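Local coordinates for ASCH domain-containing protein (Enterococcus faecalis, PDB 1T62) that is of unknown function but, as a member of the PUA-like ASCH domain family, may bind RNA, at residues Cys52-Pro66 with Leu128-Val142. Sequence-based numbering, arbitrary orientation.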
# COMPACT_ATOMS: atom_id res chain seq x y z
N CYS B 52 2.18 -15.73 -9.46
CA CYS B 52 1.31 -16.87 -9.38
C CYS B 52 0.28 -16.63 -8.30
O CYS B 52 0.59 -16.08 -7.24
CB CYS B 52 2.11 -18.14 -9.11
SG CYS B 52 3.02 -18.14 -7.58
N SER B 53 -0.95 -17.00 -8.61
CA SER B 53 -2.07 -16.86 -7.70
C SER B 53 -2.74 -18.21 -7.65
O SER B 53 -2.44 -19.08 -8.47
CB SER B 53 -3.03 -15.78 -8.21
OG SER B 53 -3.28 -15.90 -9.61
N SER B 54 -3.63 -18.39 -6.67
CA SER B 54 -4.36 -19.65 -6.49
C SER B 54 -5.54 -19.77 -7.42
O SER B 54 -6.46 -18.98 -7.32
CB SER B 54 -4.87 -19.77 -5.06
OG SER B 54 -5.75 -20.87 -4.96
N LEU B 55 -5.51 -20.75 -8.30
CA LEU B 55 -6.62 -20.95 -9.22
C LEU B 55 -7.91 -21.11 -8.42
O LEU B 55 -9.00 -20.82 -8.90
CB LEU B 55 -6.40 -22.20 -10.07
CG LEU B 55 -7.63 -22.65 -10.85
CD1 LEU B 55 -8.09 -21.54 -11.78
CD2 LEU B 55 -7.29 -23.88 -11.61
N ASP B 56 -7.76 -21.58 -7.18
CA ASP B 56 -8.91 -21.78 -6.31
C ASP B 56 -9.70 -20.51 -6.00
O ASP B 56 -10.92 -20.52 -6.10
CB ASP B 56 -8.44 -22.45 -5.02
CG ASP B 56 -8.23 -23.94 -5.18
OD1 ASP B 56 -7.61 -24.55 -4.30
OD2 ASP B 56 -8.71 -24.51 -6.19
N ILE B 57 -9.02 -19.43 -5.63
CA ILE B 57 -9.72 -18.18 -5.34
C ILE B 57 -10.55 -17.73 -6.55
O ILE B 57 -11.66 -17.24 -6.40
CB ILE B 57 -8.75 -17.04 -4.96
CG1 ILE B 57 -7.71 -17.55 -3.98
CG2 ILE B 57 -9.54 -15.87 -4.35
CD1 ILE B 57 -8.27 -17.96 -2.66
N TYR B 58 -10.00 -17.88 -7.75
CA TYR B 58 -10.74 -17.48 -8.93
C TYR B 58 -12.04 -18.27 -8.97
O TYR B 58 -13.12 -17.72 -9.21
CB TYR B 58 -9.94 -17.76 -10.21
CG TYR B 58 -8.76 -16.84 -10.40
CD1 TYR B 58 -7.50 -17.17 -9.91
CD2 TYR B 58 -8.91 -15.62 -11.04
CE1 TYR B 58 -6.42 -16.32 -10.06
CE2 TYR B 58 -7.84 -14.76 -11.19
CZ TYR B 58 -6.60 -15.12 -10.70
OH TYR B 58 -5.53 -14.27 -10.86
N LYS B 59 -11.94 -19.57 -8.74
CA LYS B 59 -13.11 -20.43 -8.74
C LYS B 59 -14.15 -20.00 -7.71
O LYS B 59 -15.30 -19.74 -8.06
CB LYS B 59 -12.68 -21.88 -8.52
CG LYS B 59 -12.00 -22.46 -9.73
CD LYS B 59 -11.57 -23.88 -9.51
CE LYS B 59 -11.36 -24.56 -10.84
NZ LYS B 59 -12.62 -24.47 -11.63
N MET B 60 -13.74 -19.93 -6.45
CA MET B 60 -14.66 -19.53 -5.38
C MET B 60 -15.14 -18.09 -5.53
O MET B 60 -16.19 -17.73 -5.00
CB MET B 60 -14.01 -19.71 -4.01
CG MET B 60 -13.68 -21.14 -3.66
SD MET B 60 -12.61 -21.21 -2.22
CE MET B 60 -11.02 -20.78 -2.95
N GLU B 61 -14.37 -17.27 -6.24
CA GLU B 61 -14.72 -15.86 -6.43
C GLU B 61 -15.39 -15.66 -7.79
O GLU B 61 -15.71 -14.53 -8.16
CB GLU B 61 -13.47 -14.99 -6.35
CG GLU B 61 -13.72 -13.57 -5.87
CD GLU B 61 -13.80 -13.45 -4.36
OE1 GLU B 61 -13.80 -12.32 -3.84
OE2 GLU B 61 -13.85 -14.49 -3.67
N GLU B 62 -15.58 -16.75 -8.52
CA GLU B 62 -16.20 -16.70 -9.84
C GLU B 62 -15.65 -15.59 -10.73
O GLU B 62 -16.42 -14.83 -11.33
CB GLU B 62 -17.72 -16.58 -9.70
CG GLU B 62 -18.44 -17.93 -9.72
CD GLU B 62 -19.85 -17.90 -9.13
OE1 GLU B 62 -20.56 -18.93 -9.24
OE2 GLU B 62 -20.26 -16.85 -8.56
N GLU B 63 -14.32 -15.50 -10.83
CA GLU B 63 -13.68 -14.50 -11.67
C GLU B 63 -12.98 -15.19 -12.82
O GLU B 63 -12.60 -16.35 -12.70
CB GLU B 63 -12.61 -13.74 -10.91
CG GLU B 63 -13.03 -13.17 -9.60
CD GLU B 63 -12.34 -11.85 -9.34
OE1 GLU B 63 -12.91 -10.80 -9.73
OE2 GLU B 63 -11.23 -11.87 -8.75
N GLN B 64 -12.80 -14.47 -13.92
CA GLN B 64 -12.09 -15.00 -15.08
C GLN B 64 -10.61 -14.99 -14.70
O GLN B 64 -10.21 -14.29 -13.77
CB GLN B 64 -12.31 -14.10 -16.30
CG GLN B 64 -13.76 -13.92 -16.65
CD GLN B 64 -14.47 -15.24 -16.79
OE1 GLN B 64 -14.10 -16.08 -17.62
NE2 GLN B 64 -15.50 -15.45 -15.97
N LEU B 65 -9.79 -15.77 -15.40
CA LEU B 65 -8.36 -15.78 -15.10
C LEU B 65 -7.71 -14.70 -15.94
O LEU B 65 -8.28 -14.25 -16.94
CB LEU B 65 -7.71 -17.12 -15.47
CG LEU B 65 -8.24 -18.45 -14.96
CD1 LEU B 65 -7.23 -19.53 -15.32
CD2 LEU B 65 -8.45 -18.39 -13.46
N PRO B 66 -6.52 -14.26 -15.56
CA PRO B 66 -5.86 -13.23 -16.37
C PRO B 66 -5.75 -13.72 -17.82
O PRO B 66 -5.68 -14.92 -18.08
CB PRO B 66 -4.50 -13.07 -15.70
CG PRO B 66 -4.36 -14.31 -14.82
CD PRO B 66 -5.75 -14.53 -14.34
N LEU B 128 -5.71 -18.79 1.54
CA LEU B 128 -6.82 -19.73 1.42
C LEU B 128 -7.68 -19.84 2.66
O LEU B 128 -8.91 -19.87 2.56
CB LEU B 128 -6.31 -21.12 1.06
CG LEU B 128 -6.00 -21.42 -0.40
CD1 LEU B 128 -5.36 -22.78 -0.51
CD2 LEU B 128 -7.27 -21.38 -1.22
N ALA B 129 -7.05 -19.91 3.83
CA ALA B 129 -7.78 -20.06 5.09
C ALA B 129 -9.13 -19.32 5.20
O ALA B 129 -10.17 -19.95 5.43
CB ALA B 129 -6.88 -19.67 6.25
N PRO B 130 -9.14 -17.99 5.03
CA PRO B 130 -10.40 -17.24 5.12
C PRO B 130 -11.56 -17.77 4.27
O PRO B 130 -12.72 -17.45 4.55
CB PRO B 130 -9.99 -15.81 4.75
CG PRO B 130 -8.75 -16.01 3.92
CD PRO B 130 -8.03 -17.10 4.65
N TYR B 131 -11.27 -18.56 3.24
CA TYR B 131 -12.33 -19.13 2.43
C TYR B 131 -12.60 -20.54 2.94
O TYR B 131 -13.15 -21.38 2.22
CB TYR B 131 -11.95 -19.24 0.95
CG TYR B 131 -11.74 -17.92 0.24
CD1 TYR B 131 -10.55 -17.20 0.39
CD2 TYR B 131 -12.70 -17.42 -0.64
CE1 TYR B 131 -10.33 -16.02 -0.31
CE2 TYR B 131 -12.49 -16.24 -1.34
CZ TYR B 131 -11.30 -15.54 -1.17
OH TYR B 131 -11.07 -14.36 -1.87
N GLN B 132 -12.21 -20.80 4.19
CA GLN B 132 -12.40 -22.11 4.79
C GLN B 132 -11.90 -23.18 3.84
O GLN B 132 -12.68 -24.01 3.37
CB GLN B 132 -13.87 -22.34 5.05
CG GLN B 132 -14.45 -21.38 6.03
CD GLN B 132 -15.93 -21.28 5.88
OE1 GLN B 132 -16.58 -22.23 5.42
NE2 GLN B 132 -16.50 -20.14 6.26
N LEU B 133 -10.61 -23.18 3.55
CA LEU B 133 -10.05 -24.15 2.64
C LEU B 133 -8.60 -24.43 3.01
O LEU B 133 -7.76 -23.53 2.94
CB LEU B 133 -10.13 -23.62 1.21
CG LEU B 133 -10.14 -24.65 0.08
CD1 LEU B 133 -9.85 -23.92 -1.22
CD2 LEU B 133 -9.11 -25.75 0.30
N GLN B 134 -8.32 -25.67 3.41
CA GLN B 134 -6.98 -26.07 3.81
C GLN B 134 -6.08 -26.25 2.59
O GLN B 134 -6.46 -26.90 1.61
CB GLN B 134 -7.04 -27.38 4.60
CG GLN B 134 -7.86 -27.29 5.88
CD GLN B 134 -7.87 -28.60 6.64
OE1 GLN B 134 -8.49 -28.71 7.71
NE2 GLN B 134 -7.18 -29.61 6.11
N PHE B 135 -4.89 -25.67 2.66
CA PHE B 135 -3.93 -25.74 1.58
C PHE B 135 -3.47 -27.17 1.32
O PHE B 135 -2.98 -27.83 2.23
CB PHE B 135 -2.70 -24.90 1.93
CG PHE B 135 -1.58 -25.03 0.94
CD1 PHE B 135 -1.61 -24.34 -0.26
CD2 PHE B 135 -0.51 -25.86 1.21
CE1 PHE B 135 -0.57 -24.48 -1.19
CE2 PHE B 135 0.52 -26.02 0.29
CZ PHE B 135 0.49 -25.32 -0.91
N TYR B 136 -3.65 -27.65 0.10
CA TYR B 136 -3.18 -28.99 -0.22
C TYR B 136 -1.88 -28.84 -1.01
O TYR B 136 -1.60 -27.78 -1.56
CB TYR B 136 -4.25 -29.77 -1.00
CG TYR B 136 -4.99 -29.01 -2.05
CD1 TYR B 136 -5.77 -27.90 -1.72
CD2 TYR B 136 -4.93 -29.41 -3.39
CE1 TYR B 136 -6.48 -27.22 -2.69
CE2 TYR B 136 -5.64 -28.74 -4.37
CZ TYR B 136 -6.42 -27.64 -4.01
OH TYR B 136 -7.09 -26.94 -4.99
N PRO B 137 -1.07 -29.91 -1.08
CA PRO B 137 0.22 -29.91 -1.77
C PRO B 137 0.26 -29.66 -3.28
O PRO B 137 1.27 -29.19 -3.82
CB PRO B 137 0.79 -31.30 -1.44
CG PRO B 137 -0.01 -31.77 -0.26
CD PRO B 137 -1.38 -31.25 -0.57
N ASP B 138 -0.82 -29.97 -3.97
CA ASP B 138 -0.81 -29.79 -5.41
C ASP B 138 -1.93 -28.89 -5.92
O ASP B 138 -2.48 -29.13 -6.99
CB ASP B 138 -0.87 -31.15 -6.08
CG ASP B 138 -2.02 -31.98 -5.57
OD1 ASP B 138 -2.26 -33.08 -6.10
OD2 ASP B 138 -2.70 -31.53 -4.62
N MET B 139 -2.26 -27.86 -5.16
CA MET B 139 -3.30 -26.97 -5.60
C MET B 139 -2.78 -26.29 -6.85
O MET B 139 -1.63 -25.87 -6.91
CB MET B 139 -3.61 -25.92 -4.54
CG MET B 139 -2.46 -25.03 -4.19
SD MET B 139 -3.09 -23.48 -3.53
CE MET B 139 -3.53 -22.72 -5.05
N LEU B 140 -3.64 -26.23 -7.86
CA LEU B 140 -3.34 -25.61 -9.13
C LEU B 140 -3.00 -24.12 -8.97
O LEU B 140 -3.64 -23.42 -8.19
CB LEU B 140 -4.55 -25.78 -10.06
CG LEU B 140 -4.67 -26.95 -11.04
CD1 LEU B 140 -3.58 -27.97 -10.81
CD2 LEU B 140 -6.05 -27.58 -10.92
N LEU B 141 -1.98 -23.66 -9.69
CA LEU B 141 -1.57 -22.25 -9.66
C LEU B 141 -1.84 -21.58 -10.99
O LEU B 141 -1.80 -22.21 -12.05
CB LEU B 141 -0.07 -22.12 -9.42
CG LEU B 141 0.47 -22.33 -8.02
CD1 LEU B 141 1.98 -22.28 -8.09
CD2 LEU B 141 -0.06 -21.25 -7.10
N VAL B 142 -2.11 -20.28 -10.94
CA VAL B 142 -2.35 -19.51 -12.14
C VAL B 142 -1.10 -18.64 -12.31
O VAL B 142 -0.90 -17.65 -11.60
CB VAL B 142 -3.60 -18.63 -11.99
CG1 VAL B 142 -3.77 -17.77 -13.23
CG2 VAL B 142 -4.82 -19.52 -11.79
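Val142 and Ser53 form a hydrogen-bonded pair where antiparallel strands 140-151 and 50-54 meet in the mixed sheet of this ASCH domain, with Val142 N donating to Ser53 O at 2.8 Å. From there Val142 reaches both ends of the other segment. The Val142 and Leu55 side chains cross at about a right angle, with Val142 CG2 3.6 Å from Leu55 CB, while CG1, anti to the backbone N (chi1 176°), turns to the ring of Pro66. Tyr58 packs obliquely on the same valine, and its hydroxyl is hydrogen-bonded to Ser53 OG.

Helix 55-60 follows strand 50-54 directly, and the loop that leads from helix 113-128 back into the sheet runs along one side of this helix. Tyr131 packs along the last turn of the helix: Ile57 CD1 sits over one ring face in a CH-pi contact, 4.1 Å from the centroid, and Met60 SD approaches obliquely as a Met-aromatic contact. Glu61 OE2 lies in plane at the ring edge, and the Tyr131 hydroxyl accepts a hydrogen bond from the backbone N of His162, a tag residue of the second subunit. Farther along the loop, Tyr136 and Asp56 approach from opposite directions, Asp56 OD1 at the ring edge, the Tyr136 OH donating to the syn lone pair of Asp56 OD1, with ring and carboxylate planes 32° apart.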